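Side-chain contacts in inactive Zymogen C11 Protease (Parabacteroides distasonis, PDB 6MZO), which is the inactive zymogen of a clostripain-like cysteine protease of peptidase family C11, which would be expected to cleave peptide bonds once activated: residues S148-K152 with Y153-F157; D233-D236 with E237-A240; N344-Y347 with K348-W352. One frame throughout, in Å; residues are numbered along the deposited sequence.

Interaction 1. Residues S148-K152 with Y153-F157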
ATOM      1  N   SER A 148      12.967   4.933  -3.568  1.00 33.29           N
ATOM      2  CA  SER A 148      13.967   5.766  -4.184  1.00 35.62           C
ATOM      3  C   SER A 148      13.413   6.396  -5.471  1.00 36.31           C
ATOM      4  O   SER A 148      13.594   7.595  -5.720  1.00 37.28           O
ATOM      5  CB  SER A 148      15.266   4.960  -4.442  1.00 33.08           C
ATOM      6  OG  SER A 148      16.181   5.801  -5.096  1.00 43.90           O
ATOM      7  N   ALA A 149      12.710   5.596  -6.259  1.00 34.12           N
ATOM      8  CA  ALA A 149      12.207   6.052  -7.557  1.00 36.10           C
ATOM      9  C   ALA A 149      11.178   7.161  -7.364  1.00 33.54           C
ATOM     10  O   ALA A 149      11.202   8.137  -8.127  1.00 33.26           O
ATOM     11  CB  ALA A 149      11.601   4.900  -8.318  1.00 36.29           C
ATOM     12  N   LEU A 150      10.348   7.043  -6.324  1.00 34.55           N
ATOM     13  CA  LEU A 150       9.251   8.013  -6.125  1.00 31.58           C
ATOM     14  C   LEU A 150       9.698   9.194  -5.273  1.00 33.93           C
ATOM     15  O   LEU A 150       8.985  10.195  -5.180  1.00 34.03           O
ATOM     16  CB  LEU A 150       8.012   7.331  -5.482  1.00 29.17           C
ATOM     17  CG  LEU A 150       7.332   6.239  -6.313  1.00 29.96           C
ATOM     18  CD1 LEU A 150       6.000   5.737  -5.627  1.00 28.23           C
ATOM     19  CD2 LEU A 150       7.074   6.841  -7.712  1.00 32.78           C
ATOM     20  N   SER A 151      10.921   9.151  -4.732  1.00 39.16           N
ATOM     21  CA  SER A 151      11.323  10.225  -3.825  1.00 40.63           C
ATOM     22  C   SER A 151      11.388  11.612  -4.505  1.00 40.81           C
ATOM     23  O   SER A 151      11.272  12.616  -3.805  1.00 46.02           O
ATOM     24  CB  SER A 151      12.672   9.911  -3.158  1.00 42.52           C
ATOM     25  OG  SER A 151      13.700  10.030  -4.119  1.00 43.11           O
ATOM     26  N   LYS A 152      11.519  11.674  -5.842  1.00 38.81           N
ATOM     27  CA  LYS A 152      11.531  12.938  -6.582  1.00 42.19           C
ATOM     28  C   LYS A 152      10.161  13.592  -6.808  1.00 43.43           C
ATOM     29  O   LYS A 152      10.064  14.671  -7.433  1.00 47.65           O
ATOM     30  CB  LYS A 152      12.174  12.725  -7.956  1.00 45.73           C
ATOM     31  CG  LYS A 152      11.419  11.703  -8.861  1.00 52.94           C
ATOM     32  CD  LYS A 152      12.202  11.432 -10.193  1.00 68.06           C
ATOM     33  CE  LYS A 152      12.157   9.932 -10.577  1.00 66.00           C
ATOM     34  NZ  LYS A 152      13.103   9.059  -9.766  1.00 62.25           N
ATOM     35  N   TYR A 153       9.103  12.911  -6.390  1.00 37.36           N
ATOM     36  CA  TYR A 153       7.744  13.446  -6.536  1.00 36.89           C
ATOM     37  C   TYR A 153       7.122  13.903  -5.247  1.00 34.34           C
ATOM     38  O   TYR A 153       7.607  13.613  -4.168  1.00 30.73           O
ATOM     39  CB  TYR A 153       6.799  12.402  -7.136  1.00 39.48           C
ATOM     40  CG  TYR A 153       7.316  11.867  -8.438  1.00 40.70           C
ATOM     41  CD1 TYR A 153       7.354  12.670  -9.564  1.00 41.44           C
ATOM     42  CD2 TYR A 153       7.715  10.541  -8.544  1.00 44.40           C
ATOM     43  CE1 TYR A 153       7.840  12.195 -10.771  1.00 43.48           C
ATOM     44  CE2 TYR A 153       8.197  10.048  -9.742  1.00 48.47           C
ATOM     45  CZ  TYR A 153       8.252  10.874 -10.852  1.00 47.74           C
ATOM     46  OH  TYR A 153       8.737  10.363 -12.036  1.00 52.37           O
ATOM     47  N   HIS A 154       5.992  14.615  -5.360  1.00 30.47           N
ATOM     48  CA  HIS A 154       5.206  14.765  -4.171  1.00 33.71           C
ATOM     49  C   HIS A 154       3.747  14.513  -4.461  1.00 30.38           C
ATOM     50  O   HIS A 154       3.098  15.262  -5.213  1.00 30.61           O
ATOM     51  CB  HIS A 154       5.321  16.138  -3.525  1.00 39.54           C
ATOM     52  CG  HIS A 154       4.770  16.123  -2.136  1.00 45.78           C
ATOM     53  ND1 HIS A 154       5.510  15.681  -1.055  1.00 52.59           N
ATOM     54  CD2 HIS A 154       3.521  16.357  -1.670  1.00 44.27           C
ATOM     55  CE1 HIS A 154       4.750  15.703   0.028  1.00 51.43           C
ATOM     56  NE2 HIS A 154       3.548  16.128  -0.318  1.00 49.59           N
ATOM     57  N   PHE A 155       3.237  13.462  -3.840  1.00 24.53           N
ATOM     58  CA  PHE A 155       1.845  13.138  -4.054  1.00 22.38           C
ATOM     59  C   PHE A 155       1.016  13.497  -2.859  1.00 26.14           C
ATOM     60  O   PHE A 155       1.488  13.408  -1.744  1.00 25.03           O
ATOM     61  CB  PHE A 155       1.698  11.607  -4.256  1.00 23.49           C
ATOM     62  CG  PHE A 155       2.401  11.133  -5.475  1.00 24.63           C
ATOM     63  CD1 PHE A 155       1.835  11.350  -6.706  1.00 25.89           C
ATOM     64  CD2 PHE A 155       3.623  10.482  -5.376  1.00 28.63           C
ATOM     65  CE1 PHE A 155       2.481  10.943  -7.903  1.00 28.58           C
ATOM     66  CE2 PHE A 155       4.254  10.070  -6.532  1.00 27.64           C
ATOM     67  CZ  PHE A 155       3.687  10.308  -7.797  1.00 28.07           C
ATOM     68  N   ASP A 156      -0.226  13.877  -3.076  1.00 22.47           N
ATOM     69  CA  ASP A 156      -1.102  14.076  -1.890  1.00 22.65           C
ATOM     70  C   ASP A 156      -1.373  12.744  -1.226  1.00 21.72           C
ATOM     71  O   ASP A 156      -1.552  12.699   0.023  1.00 23.77           O
ATOM     72  CB  ASP A 156      -2.436  14.719  -2.315  1.00 24.54           C
ATOM     73  CG  ASP A 156      -2.291  16.204  -2.627  1.00 28.05           C
ATOM     74  OD1 ASP A 156      -1.173  16.741  -2.682  1.00 26.72           O
ATOM     75  OD2 ASP A 156      -3.310  16.892  -2.795  1.00 29.25           O
ATOM     76  N   PHE A 157      -1.520  11.678  -2.010  1.00 18.31           N
ATOM     77  CA  PHE A 157      -1.636  10.346  -1.433  1.00 18.11           C
ATOM     78  C   PHE A 157      -1.024   9.296  -2.342  1.00 19.85           C
ATOM     79  O   PHE A 157      -0.925   9.502  -3.576  1.00 20.21           O
ATOM     80  CB  PHE A 157      -3.123   9.966  -1.173  1.00 20.92           C
ATOM     81  CG  PHE A 157      -3.965   9.827  -2.453  1.00 16.98           C
ATOM     82  CD1 PHE A 157      -4.054   8.645  -3.154  1.00 19.45           C
ATOM     83  CD2 PHE A 157      -4.682  10.929  -2.993  1.00 18.59           C
ATOM     84  CE1 PHE A 157      -4.788   8.514  -4.322  1.00 20.02           C
ATOM     85  CE2 PHE A 157      -5.432  10.773  -4.203  1.00 17.40           C
ATOM     86  CZ  PHE A 157      -5.495   9.595  -4.858  1.00 20.25           C
TER
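Lys152 lays its aliphatic chain over one face of the Tyr153 ring. Its CG stands 3.7 Å from the centroid of that ring and only 11° off the ring normal, the geometry of a CH-pi contact, and CE runs on to 3.7 Å from Tyr153 OH, so that the two side chains lie side by side and point the same way. The lysine reaches this place because chi1 of 61° sets CG between its own backbone N and carbonyl carbon, after which bends at chi3 and chi4 turn the amine back toward the helix. There Lys152 NZ donates to Ala149 O at 2.7 Å, in the carbonyl plane and on a lone pair. The ammonium thus takes up a carbonyl near the end of helix 143-150, while the methylenes pack on the aromatic face.

The backbone here forms a type I beta turn, Leu150 to Tyr153, joining helix 143-150 to strand 155-162 of the central, mixed sheet. Tyr153 N closes it on Leu150 O at 3.0 Å, with an N-H...O angle of 165°. Leu150 CD2 meets Tyr153 CD2 at 3.8 Å, and the same methyl lies 4.4 Å from Phe155 CE2, a looser apolar contact. Ser148 O, one turn back, accepts from both Ser151 N and, at 2.9 Å, Ser151 OG, which approach from the same face of its plane. At the far end of its ring, Tyr153 OH hydrogen-bonds Asp98 OD1 of helix 90-103, whose Ile97 touches both Leu150 and Tyr153.

Interaction 2. Residues D233-D236 with E237-A240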
ATOM      1  N   ASP A 233       3.655  13.131   7.752  1.00 25.89           N
ATOM      2  CA  ASP A 233       4.499  14.005   8.583  1.00 30.35           C
ATOM      3  C   ASP A 233       4.497  13.673  10.084  1.00 31.92           C
ATOM      4  O   ASP A 233       5.092  14.411  10.879  1.00 32.57           O
ATOM      5  CB  ASP A 233       4.112  15.476   8.357  1.00 33.69           C
ATOM      6  CG  ASP A 233       2.689  15.799   8.749  1.00 35.26           C
ATOM      7  OD1 ASP A 233       2.006  15.029   9.421  1.00 31.56           O
ATOM      8  OD2 ASP A 233       2.253  16.945   8.391  1.00 39.47           O
ATOM      9  N   GLU A 234       3.912  12.524  10.450  1.00 28.25           N
ATOM     10  CA  GLU A 234       3.940  12.046  11.842  1.00 28.21           C
ATOM     11  C   GLU A 234       4.923  10.878  11.945  1.00 25.71           C
ATOM     12  O   GLU A 234       5.249  10.423  13.017  1.00 28.71           O
ATOM     13  CB  GLU A 234       2.578  11.589  12.303  1.00 24.54           C
ATOM     14  CG  GLU A 234       1.521  12.679  12.172  1.00 28.52           C
ATOM     15  CD  GLU A 234       1.619  13.764  13.246  1.00 35.95           C
ATOM     16  OE1 GLU A 234       2.459  13.657  14.168  1.00 40.54           O
ATOM     17  OE2 GLU A 234       0.752  14.677  13.184  1.00 41.87           O
ATOM     18  N   LEU A 235       5.427  10.463  10.776  1.00 23.65           N
ATOM     19  CA  LEU A 235       6.283   9.246  10.815  1.00 23.49           C
ATOM     20  C   LEU A 235       7.644   9.483  11.412  1.00 27.28           C
ATOM     21  O   LEU A 235       8.201   8.549  12.047  1.00 29.26           O
ATOM     22  CB  LEU A 235       6.370   8.655   9.406  1.00 24.63           C
ATOM     23  CG  LEU A 235       5.439   7.493   9.175  1.00 27.72           C
ATOM     24  CD1 LEU A 235       5.998   6.227   9.987  1.00 27.57           C
ATOM     25  CD2 LEU A 235       4.035   7.723   9.589  1.00 27.60           C
ATOM     26  N   ASP A 236       8.199  10.684  11.273  1.00 30.70           N
ATOM     27  CA  ASP A 236       9.480  10.886  11.971  1.00 32.09           C
ATOM     28  C   ASP A 236       9.355  10.740  13.488  1.00 32.58           C
ATOM     29  O   ASP A 236      10.211  10.074  14.146  1.00 33.14           O
ATOM     30  CB  ASP A 236      10.057  12.269  11.641  1.00 35.78           C
ATOM     31  CG  ASP A 236      10.596  12.354  10.241  1.00 40.21           C
ATOM     32  OD1 ASP A 236      11.253  11.424   9.788  1.00 38.05           O
ATOM     33  OD2 ASP A 236      10.373  13.398   9.578  1.00 47.66           O
ATOM     34  N   GLU A 237       8.255  11.251  14.032  1.00 32.62           N
ATOM     35  CA  GLU A 237       8.063  11.145  15.459  1.00 34.20           C
ATOM     36  C   GLU A 237       7.850   9.674  15.833  1.00 33.25           C
ATOM     37  O   GLU A 237       8.369   9.193  16.849  1.00 33.23           O
ATOM     38  CB  GLU A 237       6.874  11.989  15.905  1.00 39.31           C
ATOM     39  CG  GLU A 237       6.632  11.841  17.395  1.00 49.56           C
ATOM     40  CD  GLU A 237       5.376  12.532  17.853  1.00 64.47           C
ATOM     41  OE1 GLU A 237       5.093  13.648  17.355  1.00 74.35           O
ATOM     42  OE2 GLU A 237       4.660  11.943  18.696  1.00 66.05           O
ATOM     43  N   LEU A 238       7.116   8.935  14.997  1.00 31.86           N
ATOM     44  CA  LEU A 238       6.832   7.530  15.341  1.00 28.34           C
ATOM     45  C   LEU A 238       8.178   6.778  15.374  1.00 30.17           C
ATOM     46  O   LEU A 238       8.436   5.944  16.260  1.00 29.74           O
ATOM     47  CB  LEU A 238       5.828   6.925  14.324  1.00 22.74           C
ATOM     48  CG  LEU A 238       5.479   5.445  14.565  1.00 25.24           C
ATOM     49  CD1 LEU A 238       4.873   5.218  15.946  1.00 29.43           C
ATOM     50  CD2 LEU A 238       4.505   5.085  13.493  1.00 23.37           C
ATOM     51  N   ALA A 239       9.081   7.112  14.452  1.00 27.16           N
ATOM     52  CA  ALA A 239      10.337   6.371  14.393  1.00 30.09           C
ATOM     53  C   ALA A 239      11.138   6.738  15.612  1.00 31.96           C
ATOM     54  O   ALA A 239      11.731   5.876  16.217  1.00 30.35           O
ATOM     55  CB  ALA A 239      11.100   6.688  13.132  1.00 32.20           C
ATOM     56  N   ALA A 240      11.104   8.015  15.994  1.00 32.85           N
ATOM     57  CA  ALA A 240      11.915   8.431  17.134  1.00 34.35           C
ATOM     58  C   ALA A 240      11.432   7.732  18.403  1.00 33.73           C
ATOM     59  O   ALA A 240      12.248   7.299  19.259  1.00 32.64           O
ATOM     60  CB  ALA A 240      11.861   9.911  17.284  1.00 35.51           C
TER
HETATM   61  O   HOH W   1       6.953  13.548  12.816  1.00 32.55           O
HETATM   62  O   HOH W   2       5.211  14.942  14.630  1.00 54.67           O
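Glu237 and Glu234 lie side by side, one turn apart, with a water bridging their carboxylates. That water donates to Glu237 OE1 at 3.0 Å and to Glu234 OE1 at 3.1 Å, linking two oxygens that are themselves 4.1 Å apart. The carboxylate planes stand 81° to each other. Glu237 gets there with an extended chain, CG opposite the backbone N (chi1 178°), whereas Glu234 folds at chi2 (-75°). The like charges would probably repel, but each has a basic partner: Glu237 OE1 pairs with Lys300, Glu234 OE2 with Lys231. The backbone N of Glu237 donates a hydrogen bond to a second water, 2.9 Å away, which in turn donates to Asp233 O; the water thus bridges the chain just ahead of the helix to its first turn.

Leu238 begins the run of i to i+4 bonds. Leu238 N reaches Glu234 O at 3.1 Å, and the side chain runs alongside that of Leu235, with CD2 to Leu235 CD1 at 4.0 Å. Ala239 N follows with a bond to Leu235 O at 2.9 Å, and its CB rests against the carbonyl oxygens of Leu235 and Asp236. Ala240 N repeats the pattern on Asp236 O at 2.9 Å.

These contacts make up the opening of helix 235-246, a few residues after strand 226-231 of the mixed sheet. Leu238 packs on Ser297 and Met298 of helix 288-301, Ala239 touches Tyr172 of helix 168-173 together with Trp352 and Val356 of helix 351-357, and Asp236 forms a salt bridge with Arg175.

Interaction 3. Residues N344-Y347 with K348-W352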
ATOM      1  N   ASN A 344      16.436 -11.613   8.186  1.00 31.12           N
ATOM      2  CA  ASN A 344      16.971 -10.643   9.137  1.00 31.50           C
ATOM      3  C   ASN A 344      18.078  -9.784   8.490  1.00 33.77           C
ATOM      4  O   ASN A 344      18.145  -8.590   8.762  1.00 33.67           O
ATOM      5  CB  ASN A 344      17.605 -11.340  10.348  1.00 31.58           C
ATOM      6  CG  ASN A 344      16.596 -12.100  11.224  1.00 29.31           C
ATOM      7  OD1 ASN A 344      15.375 -11.871  11.196  1.00 30.17           O
ATOM      8  ND2 ASN A 344      17.139 -13.049  11.973  1.00 31.77           N
ATOM      9  N   GLU A 345      18.949 -10.401   7.687  1.00 34.86           N
ATOM     10  CA  GLU A 345      20.042  -9.664   7.072  1.00 38.99           C
ATOM     11  C   GLU A 345      19.495  -8.727   5.939  1.00 36.43           C
ATOM     12  O   GLU A 345      19.911  -7.574   5.842  1.00 36.08           O
ATOM     13  CB  GLU A 345      21.129 -10.626   6.569  1.00 49.09           C
ATOM     14  CG  GLU A 345      20.953 -11.137   5.168  1.00 64.67           C
ATOM     15  CD  GLU A 345      22.044 -12.134   4.761  1.00 80.76           C
ATOM     16  OE1 GLU A 345      22.497 -12.944   5.617  1.00 86.61           O
ATOM     17  OE2 GLU A 345      22.453 -12.069   3.577  1.00 86.53           O
ATOM     18  N   TRP A 346      18.535  -9.199   5.150  1.00 33.72           N
ATOM     19  CA  TRP A 346      17.850  -8.352   4.173  1.00 33.73           C
ATOM     20  C   TRP A 346      17.240  -7.111   4.826  1.00 35.43           C
ATOM     21  O   TRP A 346      17.339  -6.002   4.306  1.00 35.27           O
ATOM     22  CB  TRP A 346      16.749  -9.164   3.466  1.00 35.32           C
ATOM     23  CG  TRP A 346      15.889  -8.377   2.592  1.00 42.87           C
ATOM     24  CD1 TRP A 346      16.135  -8.034   1.284  1.00 52.30           C
ATOM     25  CD2 TRP A 346      14.638  -7.829   2.922  1.00 40.81           C
ATOM     26  NE1 TRP A 346      15.105  -7.277   0.796  1.00 50.03           N
ATOM     27  CE2 TRP A 346      14.163  -7.144   1.780  1.00 46.01           C
ATOM     28  CE3 TRP A 346      13.849  -7.843   4.083  1.00 38.06           C
ATOM     29  CZ2 TRP A 346      12.934  -6.477   1.767  1.00 46.04           C
ATOM     30  CZ3 TRP A 346      12.615  -7.152   4.059  1.00 43.35           C
ATOM     31  CH2 TRP A 346      12.193  -6.489   2.905  1.00 43.99           C
ATOM     32  N   TYR A 347      16.625  -7.314   5.973  1.00 28.99           N
ATOM     33  CA  TYR A 347      15.955  -6.248   6.663  1.00 28.80           C
ATOM     34  C   TYR A 347      16.872  -5.099   6.997  1.00 30.29           C
ATOM     35  O   TYR A 347      16.412  -3.973   7.111  1.00 29.95           O
ATOM     36  CB  TYR A 347      15.346  -6.791   7.946  1.00 27.41           C
ATOM     37  CG  TYR A 347      14.306  -5.915   8.582  1.00 27.16           C
ATOM     38  CD1 TYR A 347      13.062  -5.640   7.958  1.00 24.45           C
ATOM     39  CD2 TYR A 347      14.568  -5.381   9.824  1.00 26.00           C
ATOM     40  CE1 TYR A 347      12.082  -4.877   8.624  1.00 24.70           C
ATOM     41  CE2 TYR A 347      13.630  -4.608  10.494  1.00 24.22           C
ATOM     42  CZ  TYR A 347      12.401  -4.348   9.876  1.00 24.21           C
ATOM     43  OH  TYR A 347      11.522  -3.604  10.580  1.00 24.69           O
ATOM     44  N   LYS A 348      18.168  -5.398   7.170  1.00 31.23           N
ATOM     45  CA  LYS A 348      19.140  -4.391   7.620  1.00 33.98           C
ATOM     46  C   LYS A 348      19.387  -3.273   6.605  1.00 34.12           C
ATOM     47  O   LYS A 348      19.897  -2.208   6.963  1.00 36.75           O
ATOM     48  CB  LYS A 348      20.450  -5.068   8.021  1.00 34.01           C
ATOM     49  CG  LYS A 348      20.242  -5.925   9.307  1.00 38.87           C
ATOM     50  CD  LYS A 348      21.534  -6.641   9.743  1.00 45.07           C
ATOM     51  CE  LYS A 348      21.306  -7.310  11.081  1.00 47.71           C
ATOM     52  NZ  LYS A 348      22.373  -8.304  11.409  1.00 53.29           N
ATOM     53  N   ASP A 349      18.926  -3.461   5.378  1.00 31.97           N
ATOM     54  CA  ASP A 349      19.096  -2.405   4.409  1.00 35.57           C
ATOM     55  C   ASP A 349      17.914  -1.458   4.390  1.00 32.67           C
ATOM     56  O   ASP A 349      17.965  -0.474   3.653  1.00 33.80           O
ATOM     57  CB  ASP A 349      19.289  -2.977   3.027  1.00 39.08           C
ATOM     58  CG  ASP A 349      20.624  -3.697   2.882  1.00 49.18           C
ATOM     59  OD1 ASP A 349      21.627  -3.185   3.422  1.00 48.65           O
ATOM     60  OD2 ASP A 349      20.632  -4.773   2.255  1.00 50.18           O
ATOM     61  N   LEU A 350      16.830  -1.748   5.126  1.00 30.29           N
ATOM     62  CA  LEU A 350      15.681  -0.792   5.114  1.00 30.36           C
ATOM     63  C   LEU A 350      15.931   0.474   5.945  1.00 34.29           C
ATOM     64  O   LEU A 350      16.550   0.426   7.009  1.00 30.83           O
ATOM     65  CB  LEU A 350      14.436  -1.477   5.668  1.00 28.81           C
ATOM     66  CG  LEU A 350      13.910  -2.584   4.772  1.00 33.92           C
ATOM     67  CD1 LEU A 350      12.719  -3.184   5.455  1.00 32.59           C
ATOM     68  CD2 LEU A 350      13.514  -2.006   3.440  1.00 38.89           C
ATOM     69  N   GLU A 351      15.419   1.614   5.477  1.00 28.94           N
ATOM     70  CA  GLU A 351      15.578   2.839   6.204  1.00 30.65           C
ATOM     71  C   GLU A 351      15.028   2.778   7.634  1.00 28.44           C
ATOM     72  O   GLU A 351      15.648   3.316   8.567  1.00 31.15           O
ATOM     73  CB  GLU A 351      14.860   3.969   5.442  1.00 33.56           C
ATOM     74  CG  GLU A 351      15.169   5.348   5.947  1.00 39.14           C
ATOM     75  CD  GLU A 351      14.469   6.433   5.110  1.00 43.03           C
ATOM     76  OE1 GLU A 351      13.752   6.078   4.153  1.00 41.99           O
ATOM     77  OE2 GLU A 351      14.705   7.646   5.363  1.00 48.31           O
ATOM     78  N   TRP A 352      13.867   2.149   7.803  1.00 25.59           N
ATOM     79  CA  TRP A 352      13.304   1.976   9.147  1.00 25.05           C
ATOM     80  C   TRP A 352      14.307   1.271  10.088  1.00 28.35           C
ATOM     81  O   TRP A 352      14.540   1.709  11.206  1.00 28.61           O
ATOM     82  CB  TRP A 352      11.975   1.200   9.081  1.00 26.07           C
ATOM     83  CG  TRP A 352      11.390   0.899  10.445  1.00 24.55           C
ATOM     84  CD1 TRP A 352      11.558  -0.251  11.146  1.00 24.10           C
ATOM     85  CD2 TRP A 352      10.544   1.759  11.228  1.00 22.82           C
ATOM     86  NE1 TRP A 352      10.857  -0.164  12.373  1.00 22.11           N
ATOM     87  CE2 TRP A 352      10.220   1.055  12.427  1.00 23.00           C
ATOM     88  CE3 TRP A 352      10.056   3.048  11.043  1.00 23.59           C
ATOM     89  CZ2 TRP A 352       9.432   1.619  13.444  1.00 23.14           C
ATOM     90  CZ3 TRP A 352       9.230   3.606  12.025  1.00 24.30           C
ATOM     91  CH2 TRP A 352       8.957   2.897  13.221  1.00 23.75           C
TER
HETATM   92  O   HOH W   3      18.274  -5.660   1.774  1.00 51.77           O
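Trp346 O is gripped twice: a water donates to it at 2.7 Å, and Asp349 N reaches it at 3.2 Å with a nearly straight N-H...O angle of 171°. The same water also donates to Asp349 OD2 at 2.6 Å, so backbone and carboxylate of Asp349 are both tied to one carbonyl. Lys348 N to Glu345 O precedes this i to i+3 bond and Leu350 N to Tyr347 O follows it. Lys348, extended beyond CG, lays that carbon 3.4 Å from Asn344 O.

Leu350 directs CD1 at the Tyr347 ring, 3.5 Å from CD1 of the tyrosine, the two side chains crossing at about a right angle. The same methyl is 4.2 Å from Trp346 CH2. With chi1 of -164° carrying its ring away from its own backbone N, Tyr347 extends until OH lies 3.4 Å from Trp352 CD1; this hydroxyl hydrogen-bonds Glu169 of helix 168-173. Trp352 meets Tyr172 of that helix edge-to-face.

The bond from Leu350 N to Tyr347 O closes a type I beta turn between helices 341-347 and 351-357, with Leu350 at the N-cap position of the second: a tight turn joining two consecutive short helices near the C terminus of this clostripain-family chain.

In the fold
From the N terminus, interaction 1 comes first, turning the chain from helix 143-150 into strand 155-162 of the mixed sheet, beside helix 90-103. Interaction 2 follows strand 226-231 and starts helix 235-246; interaction 3 joins helices 341-347 and 351-357 near the C terminus. Each is local and closes no more than a turn, and the three run in series without nesting or crossing. Interactions 2 and 3 touch, Ala239 CB lying 3.8 Å from Trp352 CZ3, and Tyr172 and Arg175 have partners in both. Interaction 1 stays apart, its nearest atoms about 8 Å from either, although Leu350 packs on helix 143-150.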